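Local atomic coordinates of prephenate dehydratase (Arthrobacter aurescens, PDB entry 3MWB), a protein that probably catalyses the conversion of prephenate to phenylpyruvate in phenylalanine biosynthesis, and binds L-phenylalanine, the pathway's end product, in its ACT domains. Residues A69-I74 with R232-P237; V205-E210 with R269-T274; P209-G214 with G243-S248. All coordinates share one frame; numbering follows the deposited sequence. Where two conformers were deposited one is given.

Interaction 1: residues A69-I74 with R232-P237; sequences ATLDAI and RIESRP. With PHE (phenylalanine), chain C; PHE (phenylalanine), chain D.
Asp72 meets the guanidinium of Arg236 at its edge, carboxylate and guanidinium planes only 15° apart, while Leu71 CB comes obliquely towards the same group. The grip is side-on: Arg236 NE bonds Asp72 OD1 at 2.8 Å and Arg236 NH2 bonds Asp72 OD2 at 2.6 Å, both on the syn side of the carboxylate. This bidentate salt bridge joins helix 67-73 of the prephenate dehydratase domain to strand 230-237 of the βαββαβ ACT domain, segments 69-73 and 232-237 running at 75° to each other. Arg236 is bent at chi2 (CD, -81°) and chi3, its chain folded over the short distance to the helix; an aspartate on the last turn is short enough to receive it flat.

The second guanidinium, of Arg232, has Glu234 at its edge, and Arg232 NH1 gives Glu234 OE2 a bond of 2.8 Å. Asp250 pairs with Arg232 NE, which would offset the buried charge, and Ser248 OG bonds NH1. Leucine suits position 71, since its two methyls cover the ion pair without competing for its bonds. Glu234 also lies close to Glu234 of the second subunit. Leu71 CD2 lies 3.6 Å from Arg232 NH1, and Leu71 CD1 3.3 Å from Glu234 OE1.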
loop_
_atom_site.group_PDB
_atom_site.type_symbol
_atom_site.label_atom_id
_atom_site.label_comp_id
_atom_site.label_asym_id
_atom_site.label_seq_id
_atom_site.Cartn_x
_atom_site.Cartn_y
_atom_site.Cartn_z
ATOM N N ALA A 69 -12.041 30.243 -1.978
ATOM C CA ALA A 69 -12.486 30.814 -0.710
ATOM C C ALA A 69 -13.253 29.772 0.115
ATOM O O ALA A 69 -13.042 29.650 1.319
ATOM C CB ALA A 69 -13.340 32.056 -0.929
ATOM N N THR A 70 -14.142 29.035 -0.536
ATOM C CA THR A 70 -14.973 28.052 0.144
ATOM C C THR A 70 -14.135 26.932 0.760
ATOM O O THR A 70 -14.319 26.582 1.915
ATOM C CB THR A 70 -16.001 27.442 -0.814
ATOM O OG1 THR A 70 -16.973 28.438 -1.156
ATOM C CG2 THR A 70 -16.684 26.246 -0.168
ATOM N N LEU A 71 -13.201 26.407 -0.024
ATOM C CA LEU A 71 -12.355 25.296 0.384
ATOM C C LEU A 71 -11.486 25.682 1.568
ATOM O O LEU A 71 -11.272 24.879 2.463
ATOM C CB LEU A 71 -11.482 24.834 -0.789
ATOM C CG LEU A 71 -12.228 24.308 -2.016
ATOM C CD1 LEU A 71 -11.221 23.988 -3.122
ATOM C CD2 LEU A 71 -13.042 23.075 -1.647
ATOM N N ASP A 72 -11.011 26.922 1.592
ATOM C CA ASP A 72 -10.174 27.361 2.711
ATOM C C ASP A 72 -11.038 27.651 3.937
ATOM O O ASP A 72 -10.665 27.305 5.071
ATOM C CB ASP A 72 -9.324 28.567 2.297
ATOM C CG ASP A 72 -8.199 28.179 1.344
ATOM O OD1 ASP A 72 -7.940 26.961 1.199
ATOM O OD2 ASP A 72 -7.561 29.082 0.757
ATOM N N ALA A 73 -12.199 28.254 3.713
ATOM C CA ALA A 73 -13.044 28.707 4.840
ATOM C C ALA A 73 -13.573 27.549 5.702
ATOM O O ALA A 73 -13.606 27.643 6.943
ATOM C CB ALA A 73 -14.188 29.563 4.331
ATOM N N ILE A 74 -13.960 26.452 5.046
ATOM C CA ILE A 74 -14.558 25.307 5.743
ATOM C C ILE A 74 -13.511 24.397 6.380
ATOM O O ILE A 74 -13.855 23.422 7.049
ATOM C CB ILE A 74 -15.497 24.476 4.816
ATOM C CG1 ILE A 74 -14.705 23.792 3.687
ATOM C CG2 ILE A 74 -16.586 25.382 4.235
ATOM C CD1 ILE A 74 -15.541 22.811 2.856
ATOM N N ARG A 232 -13.972 13.377 -4.647
ATOM C CA ARG A 232 -13.202 14.611 -4.665
ATOM C C ARG A 232 -12.033 14.544 -3.712
ATOM O O ARG A 232 -12.169 14.098 -2.574
ATOM C CB ARG A 232 -14.068 15.834 -4.327
ATOM C CG ARG A 232 -13.346 17.195 -4.532
ATOM C CD ARG A 232 -14.263 18.375 -4.172
ATOM N NE ARG A 232 -14.652 18.254 -2.770
ATOM C CZ ARG A 232 -13.980 18.779 -1.752
ATOM N NH1 ARG A 232 -12.895 19.516 -1.975
ATOM N NH2 ARG A 232 -14.386 18.563 -0.507
ATOM N N ILE A 233 -10.861 14.941 -4.208
ATOM C CA ILE A 233 -9.738 15.273 -3.316
ATOM C C ILE A 233 -8.999 16.525 -3.803
ATOM O O ILE A 233 -8.809 16.707 -5.011
ATOM C CB ILE A 233 -8.755 14.119 -3.158
ATOM C CG1 ILE A 233 -7.539 14.575 -2.324
ATOM C CG2 ILE A 233 -8.348 13.567 -4.537
ATOM C CD1 ILE A 233 -6.558 13.543 -2.098
ATOM N N GLU A 234 -8.632 17.396 -2.859
ATOM C CA GLU A 234 -7.836 18.585 -3.138
ATOM C C GLU A 234 -6.893 18.859 -1.955
ATOM O O GLU A 234 -7.313 18.950 -0.796
ATOM C CB GLU A 234 -8.724 19.816 -3.425
ATOM C CG GLU A 234 -9.934 19.525 -4.323
ATOM C CD GLU A 234 -10.790 20.736 -4.640
ATOM O OE1 GLU A 234 -10.268 21.698 -5.249
ATOM O OE2 GLU A 234 -11.994 20.716 -4.308
ATOM N N SER A 235 -5.605 18.956 -2.253
ATOM C CA SER A 235 -4.650 19.456 -1.285
ATOM C C SER A 235 -4.611 20.993 -1.297
ATOM O O SER A 235 -4.799 21.636 -2.335
ATOM C CB SER A 235 -3.267 18.863 -1.561
ATOM O OG SER A 235 -2.827 19.238 -2.860
ATOM N N ARG A 236 -4.363 21.570 -0.123
ATOM C CA ARG A 236 -4.268 23.013 0.045
ATOM C C ARG A 236 -3.142 23.290 1.040
ATOM O O ARG A 236 -3.077 22.635 2.072
ATOM C CB ARG A 236 -5.582 23.600 0.588
ATOM C CG ARG A 236 -6.853 23.293 -0.241
ATOM C CD ARG A 236 -7.029 24.209 -1.465
ATOM N NE ARG A 236 -7.085 25.630 -1.115
ATOM C CZ ARG A 236 -6.187 26.538 -1.497
ATOM N NH1 ARG A 236 -5.153 26.201 -2.262
ATOM N NH2 ARG A 236 -6.322 27.797 -1.127
ATOM N N PRO A 237 -2.238 24.237 0.714
ATOM C CA PRO A 237 -1.205 24.652 1.671
ATOM C C PRO A 237 -1.827 25.323 2.885
ATOM O O PRO A 237 -2.893 25.940 2.776
ATOM C CB PRO A 237 -0.386 25.693 0.895
ATOM C CG PRO A 237 -1.242 26.089 -0.271
ATOM C CD PRO A 237 -2.081 24.900 -0.595
HETATM N N PHE C . -13.189 7.013 -6.831
HETATM C CA PHE C . -11.740 6.622 -7.018
HETATM C C PHE C . -11.087 6.327 -5.677
HETATM O O PHE C . -9.844 6.127 -5.603
HETATM C CB PHE C . -10.933 7.702 -7.796
HETATM C CG PHE C . -11.081 9.118 -7.254
HETATM C CD1 PHE C . -10.423 9.515 -6.072
HETATM C CD2 PHE C . -11.871 10.060 -7.945
HETATM C CE1 PHE C . -10.560 10.809 -5.569
HETATM C CE2 PHE C . -12.012 11.373 -7.458
HETATM C CZ PHE C . -11.346 11.748 -6.258
HETATM O OXT PHE C . -11.793 6.342 -4.642
HETATM N N PHE D . 3.971 14.867 0.285
HETATM C CA PHE D . 2.993 13.851 0.750
HETATM C C PHE D . 2.820 12.685 -0.223
HETATM O O PHE D . 3.479 12.610 -1.255
HETATM C CB PHE D . 1.642 14.501 1.107
HETATM C CG PHE D . 0.992 15.293 -0.015
HETATM C CD1 PHE D . 0.325 14.646 -1.063
HETATM C CD2 PHE D . 0.997 16.688 0.011
HETATM C CE1 PHE D . -0.309 15.371 -2.077
HETATM C CE2 PHE D . 0.348 17.434 -1.010
HETATM C CZ PHE D . -0.283 16.771 -2.054
HETATM O OXT PHE D . 2.014 11.771 -0.005
#

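Interaction 2: residues V205-E210 with R269-T274; sequences VVPLPE and RISPAT
Ser271 O is gripped twice from Thr274, by its backbone N at 3.0 Å and by Thr274 OG1 at 2.8 Å, the hydroxyl lying in the carbonyl plane. The backbone bond closes a type I β turn from Ser271 to Thr274, and the hydroxyl adds a second tie across it; threonine suits the place because its OG1 can reach back while its methyl turns elsewhere. Across the contact, Ser271 OG donates to Pro207 O at 2.6 Å, approaching 19° out of the carbonyl plane. Ser271, the first residue to leave helical phi/psi after helix 258-270, directs this hydroxyl to the strand with OG anti to its backbone N (chi1 -172°).

Here the last helix of the βαββαβ ACT fold, 258-270, turns into the edge strand 275-281, and the turn packs against residues 205-209, which continue from strand 200-207, the neighbour of 275-281 in the sheet. Val206 and Thr274 lie side by side, pointing the same way, and Val206 CG1 is 3.6 Å from Thr274 OG1. An alanine in place of Thr274 would probably cost Ser271 O its hydroxyl bond, leaving the turn held by the Thr274 N bond, and open a gap beside Val206 CG1 and CG2.

Prolines supply compact, rigid apolar rings on the strand side. The ring of Pro207 sets CG against Ala273, 4.1 Å from its CB, and CD beside Ser271 OG. Further on, Pro209 CG touches Ile270 O at 3.2 Å, and its ring also meets Ile270 CG2. Thr274 CA completes the contact with a CA-H...O approach to Val205 O of 3.5 Å.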
loop_
_atom_site.group_PDB
_atom_site.type_symbol
_atom_site.label_atom_id
_atom_site.label_comp_id
_atom_site.label_asym_id
_atom_site.label_seq_id
_atom_site.Cartn_x
_atom_site.Cartn_y
_atom_site.Cartn_z
ATOM N N VAL A 205 -12.031 17.183 6.216
ATOM C CA VAL A 205 -10.805 17.914 5.953
ATOM C C VAL A 205 -9.743 17.304 6.832
ATOM O O VAL A 205 -9.907 17.263 8.058
ATOM C CB VAL A 205 -10.951 19.438 6.245
ATOM C CG1 VAL A 205 -9.542 20.129 6.233
ATOM C CG2 VAL A 205 -11.903 20.083 5.240
ATOM N N VAL A 206 -8.678 16.795 6.214
ATOM C CA VAL A 206 -7.630 16.069 6.949
ATOM C C VAL A 206 -6.307 16.830 6.882
ATOM O O VAL A 206 -5.702 16.953 5.806
ATOM C CB VAL A 206 -7.445 14.601 6.433
ATOM C CG1 VAL A 206 -6.494 13.797 7.338
ATOM C CG2 VAL A 206 -8.829 13.901 6.276
ATOM N N PRO A 207 -5.861 17.347 8.041
ATOM C CA PRO A 207 -4.558 17.984 8.160
ATOM C C PRO A 207 -3.461 16.934 8.022
ATOM O O PRO A 207 -3.561 15.843 8.587
ATOM C CB PRO A 207 -4.566 18.558 9.588
ATOM C CG PRO A 207 -6.016 18.639 9.968
ATOM C CD PRO A 207 -6.649 17.457 9.281
ATOM N N LEU A 208 -2.431 17.257 7.259
ATOM C CA LEU A 208 -1.261 16.410 7.167
ATOM C C LEU A 208 -0.362 16.610 8.392
ATOM O O LEU A 208 0.103 17.725 8.645
ATOM C CB LEU A 208 -0.505 16.725 5.873
ATOM C CG LEU A 208 0.677 15.851 5.487
ATOM C CD1 LEU A 208 0.247 14.416 5.185
ATOM C CD2 LEU A 208 1.358 16.459 4.301
ATOM N N PRO A 209 -0.086 15.529 9.153
ATOM C CA PRO A 209 0.777 15.673 10.328
ATOM C C PRO A 209 2.255 15.779 9.979
ATOM O O PRO A 209 2.989 16.500 10.651
ATOM C CB PRO A 209 0.528 14.379 11.114
ATOM C CG PRO A 209 -0.699 13.757 10.492
ATOM C CD PRO A 209 -0.669 14.180 9.062
ATOM N N GLU A 210 2.669 15.066 8.938
ATOM C CA GLU A 210 4.077 14.911 8.578
ATOM C C GLU A 210 4.179 14.720 7.084
ATOM O O GLU A 210 3.473 13.884 6.521
ATOM C CB GLU A 210 4.668 13.680 9.269
ATOM C CG GLU A 210 5.087 13.888 10.722
ATOM C CD GLU A 210 5.454 12.576 11.400
ATOM O OE1 GLU A 210 6.508 11.983 11.049
ATOM O OE2 GLU A 210 4.685 12.143 12.291
ATOM N N ARG A 269 -7.075 8.652 13.986
ATOM C CA ARG A 269 -5.847 8.086 14.547
ATOM C C ARG A 269 -4.596 8.694 13.893
ATOM O O ARG A 269 -3.664 9.080 14.599
ATOM C CB ARG A 269 -5.861 6.544 14.508
ATOM C CG ARG A 269 -6.888 5.932 15.481
ATOM C CD ARG A 269 -6.828 4.404 15.595
ATOM N NE ARG A 269 -6.897 3.678 14.319
ATOM C CZ ARG A 269 -8.011 3.201 13.772
ATOM N NH1 ARG A 269 -9.192 3.396 14.361
ATOM N NH2 ARG A 269 -7.947 2.526 12.631
ATOM N N ILE A 270 -4.592 8.813 12.571
ATOM C CA ILE A 270 -3.446 9.399 11.825
ATOM C C ILE A 270 -3.328 10.906 12.070
ATOM O O ILE A 270 -2.213 11.461 12.199
ATOM C CB ILE A 270 -3.600 9.204 10.299
ATOM C CG1 ILE A 270 -3.525 7.726 9.911
ATOM C CG2 ILE A 270 -2.527 10.004 9.507
ATOM C CD1 ILE A 270 -4.096 7.470 8.497
ATOM N N SER A 271 -4.494 11.545 12.132
ATOM C CA SER A 271 -4.595 12.989 12.194
ATOM C C SER A 271 -5.766 13.389 13.121
ATOM O O SER A 271 -6.895 13.592 12.652
ATOM C CB SER A 271 -4.804 13.540 10.774
ATOM O OG SER A 271 -4.730 14.956 10.748
ATOM N N PRO A 272 -5.498 13.508 14.433
ATOM C CA PRO A 272 -6.551 13.826 15.418
ATOM C C PRO A 272 -7.271 15.171 15.210
ATOM O O PRO A 272 -8.376 15.367 15.743
ATOM C CB PRO A 272 -5.795 13.835 16.761
ATOM C CG PRO A 272 -4.578 13.026 16.529
ATOM C CD PRO A 272 -4.209 13.193 15.081
ATOM N N ALA A 273 -6.665 16.097 14.464
ATOM C CA ALA A 273 -7.348 17.346 14.152
ATOM C C ALA A 273 -8.240 17.278 12.905
ATOM O O ALA A 273 -8.660 18.314 12.404
ATOM C CB ALA A 273 -6.350 18.528 14.058
ATOM N N THR A 274 -8.528 16.076 12.405
ATOM C CA THR A 274 -9.471 15.900 11.278
ATOM C C THR A 274 -10.818 16.582 11.570
ATOM O O THR A 274 -11.345 16.485 12.686
ATOM C CB THR A 274 -9.660 14.398 10.922
ATOM O OG1 THR A 274 -8.440 13.899 10.363
ATOM C CG2 THR A 274 -10.767 14.183 9.905
#

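Interaction 3: residues P209-G214 with G243-S248; sequences PEDHPG and GHYFFS. With PHE (phenylalanine), chain D.
Asp211 and Tyr245 meet beside the bound phenylalanine of chain D, the carboxylate turned 45° from the tyrosine ring, with Asp211 OD1 4.1 Å from Tyr245 CE2 in an oblique approach. A chi1 of -159°, anti to the backbone N, carries the aspartate CG out toward the ligand; OD1 accepts a hydrogen bond from the ligand N at 2.7 Å. An acid is apt here, because it can balance the ammonium charge that a free amino acid is expected to carry. Asp211 OD2 has a weak bond to Asn229 of the second subunit.

Tyr245 presents a face to the ligand's side chain: the ligand CE2 sits 4.0 Å above the centre of the tyrosine ring. Phe247, on the same strand two residues along, instead turns its edge, and Phe247 CZ lies 3.6 Å from the ligand CG. Two aromatic residues, one offering a face and the other an edge, thus make an apolar seat for the phenyl group.

The backbones run near each other at Gly243, whose CA lies 3.9 Å from Glu210 N. A β-carbon on Gly243 would point into this backbone and come tightly against Glu210 N, so glycine fits where the two loops pass.

Gly214, at the N-cap of helix 215-224, brings its N to 3.5 Å from the ligand OXT. Asn229 and Leu230 of the second subunit complete the grip on the ligand N, making this the interfacial amino-acid site of a paired ACT domain.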
loop_
_atom_site.group_PDB
_atom_site.type_symbol
_atom_site.label_atom_id
_atom_site.label_comp_id
_atom_site.label_asym_id
_atom_site.label_seq_id
_atom_site.Cartn_x
_atom_site.Cartn_y
_atom_site.Cartn_z
ATOM N N PRO A 209 -0.086 15.529 9.153
ATOM C CA PRO A 209 0.777 15.673 10.328
ATOM C C PRO A 209 2.255 15.779 9.979
ATOM O O PRO A 209 2.989 16.500 10.651
ATOM C CB PRO A 209 0.528 14.379 11.114
ATOM C CG PRO A 209 -0.699 13.757 10.492
ATOM C CD PRO A 209 -0.669 14.180 9.062
ATOM N N GLU A 210 2.669 15.066 8.938
ATOM C CA GLU A 210 4.077 14.911 8.578
ATOM C C GLU A 210 4.179 14.720 7.084
ATOM O O GLU A 210 3.473 13.884 6.521
ATOM C CB GLU A 210 4.668 13.680 9.269
ATOM C CG GLU A 210 5.087 13.888 10.722
ATOM C CD GLU A 210 5.454 12.576 11.400
ATOM O OE1 GLU A 210 6.508 11.983 11.049
ATOM O OE2 GLU A 210 4.685 12.143 12.291
ATOM N N ASP A 211 5.060 15.479 6.440
ATOM C CA ASP A 211 5.187 15.433 4.987
ATOM C C ASP A 211 6.269 14.447 4.541
ATOM O O ASP A 211 7.458 14.695 4.745
ATOM C CB ASP A 211 5.501 16.831 4.436
ATOM C CG ASP A 211 5.143 16.976 2.967
ATOM O OD1 ASP A 211 4.119 16.427 2.525
ATOM O OD2 ASP A 211 5.873 17.658 2.249
ATOM N N HIS A 212 5.854 13.325 3.955
ATOM C CA HIS A 212 6.804 12.350 3.378
ATOM C C HIS A 212 6.109 11.603 2.236
ATOM O O HIS A 212 4.878 11.619 2.170
ATOM C CB HIS A 212 7.361 11.375 4.442
ATOM C CG HIS A 212 6.300 10.656 5.222
ATOM N ND1 HIS A 212 5.494 9.679 4.669
ATOM C CD2 HIS A 212 5.909 10.778 6.514
ATOM C CE1 HIS A 212 4.650 9.239 5.582
ATOM N NE2 HIS A 212 4.873 9.896 6.706
ATOM N N PRO A 213 6.888 10.963 1.327
ATOM C CA PRO A 213 6.218 10.204 0.268
ATOM C C PRO A 213 5.286 9.134 0.848
ATOM O O PRO A 213 5.625 8.468 1.845
ATOM C CB PRO A 213 7.376 9.548 -0.495
ATOM C CG PRO A 213 8.539 10.479 -0.284
ATOM C CD PRO A 213 8.355 11.001 1.133
ATOM N N GLY A 214 4.134 8.975 0.220
ATOM C CA GLY A 214 3.124 8.031 0.690
ATOM C C GLY A 214 2.280 8.485 1.871
ATOM O O GLY A 214 1.490 7.696 2.383
ATOM N N GLY A 243 2.673 19.317 8.767
ATOM C CA GLY A 243 2.875 18.709 7.454
ATOM C C GLY A 243 2.630 19.746 6.368
ATOM O O GLY A 243 2.950 19.504 5.204
ATOM N N HIS A 244 2.058 20.896 6.755
ATOM C CA HIS A 244 1.923 22.103 5.894
ATOM C C HIS A 244 0.761 22.046 4.889
ATOM O O HIS A 244 0.595 22.941 4.072
ATOM C CB HIS A 244 3.239 22.463 5.158
ATOM C CG HIS A 244 4.476 22.254 5.975
ATOM N ND1 HIS A 244 5.394 21.264 5.689
ATOM C CD2 HIS A 244 4.943 22.893 7.072
ATOM C CE1 HIS A 244 6.375 21.308 6.573
ATOM N NE2 HIS A 244 6.126 22.288 7.423
ATOM N N TYR A 245 -0.040 20.994 4.951
ATOM C CA TYR A 245 -1.175 20.857 4.044
ATOM C C TYR A 245 -2.412 20.366 4.763
ATOM O O TYR A 245 -2.324 19.765 5.833
ATOM C CB TYR A 245 -0.864 19.853 2.916
ATOM C CG TYR A 245 0.306 20.220 2.045
ATOM C CD1 TYR A 245 0.140 21.019 0.916
ATOM C CD2 TYR A 245 1.594 19.767 2.355
ATOM C CE1 TYR A 245 1.220 21.357 0.118
ATOM C CE2 TYR A 245 2.683 20.101 1.566
ATOM C CZ TYR A 245 2.489 20.889 0.450
ATOM O OH TYR A 245 3.574 21.219 -0.322
ATOM N N PHE A 246 -3.572 20.616 4.156
ATOM C CA PHE A 246 -4.711 19.786 4.439
ATOM C C PHE A 246 -5.297 19.206 3.156
ATOM O O PHE A 246 -5.070 19.728 2.071
ATOM C CB PHE A 246 -5.767 20.502 5.292
ATOM C CG PHE A 246 -6.451 21.630 4.596
ATOM C CD1 PHE A 246 -7.486 21.386 3.690
ATOM C CD2 PHE A 246 -6.080 22.950 4.860
ATOM C CE1 PHE A 246 -8.136 22.429 3.041
ATOM C CE2 PHE A 246 -6.726 24.016 4.213
ATOM C CZ PHE A 246 -7.749 23.758 3.301
ATOM N N PHE A 247 -6.018 18.100 3.300
ATOM C CA PHE A 247 -6.713 17.480 2.186
ATOM C C PHE A 247 -8.222 17.606 2.387
ATOM O O PHE A 247 -8.759 17.237 3.434
ATOM C CB PHE A 247 -6.292 16.026 2.040
ATOM C CG PHE A 247 -4.803 15.842 1.998
ATOM C CD1 PHE A 247 -4.095 16.149 0.850
ATOM C CD2 PHE A 247 -4.109 15.372 3.121
ATOM C CE1 PHE A 247 -2.690 15.986 0.810
ATOM C CE2 PHE A 247 -2.717 15.176 3.089
ATOM C CZ PHE A 247 -2.004 15.508 1.932
ATOM N N SER A 248 -8.879 18.176 1.389
ATOM C CA SER A 248 -10.329 18.306 1.331
ATOM C C SER A 248 -10.873 17.132 0.509
ATOM O O SER A 248 -10.467 16.909 -0.646
ATOM C CB SER A 248 -10.682 19.637 0.671
ATOM O OG SER A 248 -12.052 19.970 0.812
HETATM N N PHE D . 3.971 14.867 0.285
HETATM C CA PHE D . 2.993 13.851 0.750
HETATM C C PHE D . 2.820 12.685 -0.223
HETATM O O PHE D . 3.479 12.610 -1.255
HETATM C CB PHE D . 1.642 14.501 1.107
HETATM C CG PHE D . 0.992 15.293 -0.015
HETATM C CD1 PHE D . 0.325 14.646 -1.063
HETATM C CD2 PHE D . 0.997 16.688 0.011
HETATM C CE1 PHE D . -0.309 15.371 -2.077
HETATM C CE2 PHE D . 0.348 17.434 -1.010
HETATM C CZ PHE D . -0.283 16.771 -2.054
HETATM O OXT PHE D . 2.014 11.771 -0.005
#

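How the interactions relate
The three contacts gather around the antiparallel sheet of the ACT domain, whose strands 230-237, 245-252 and 200-207 lie side by side in that order. Interactions 2 and 3 start from the same piece of chain, sharing Pro209 and Glu210, with centres about 8 Å apart; the centre of interaction 1 is about 14 Å from each. Along the chain come 69-74, then 205-214, 232-237, 243-248 and 269-274, so interaction 1 alone reaches back to the prephenate dehydratase domain. Interactions 1 and 3 both touch the chain D phenylalanine and the second subunit. Strand 230-237 thus links the ligand site to the interdomain salt bridge, a layout consistent with feedback control by phenylalanine.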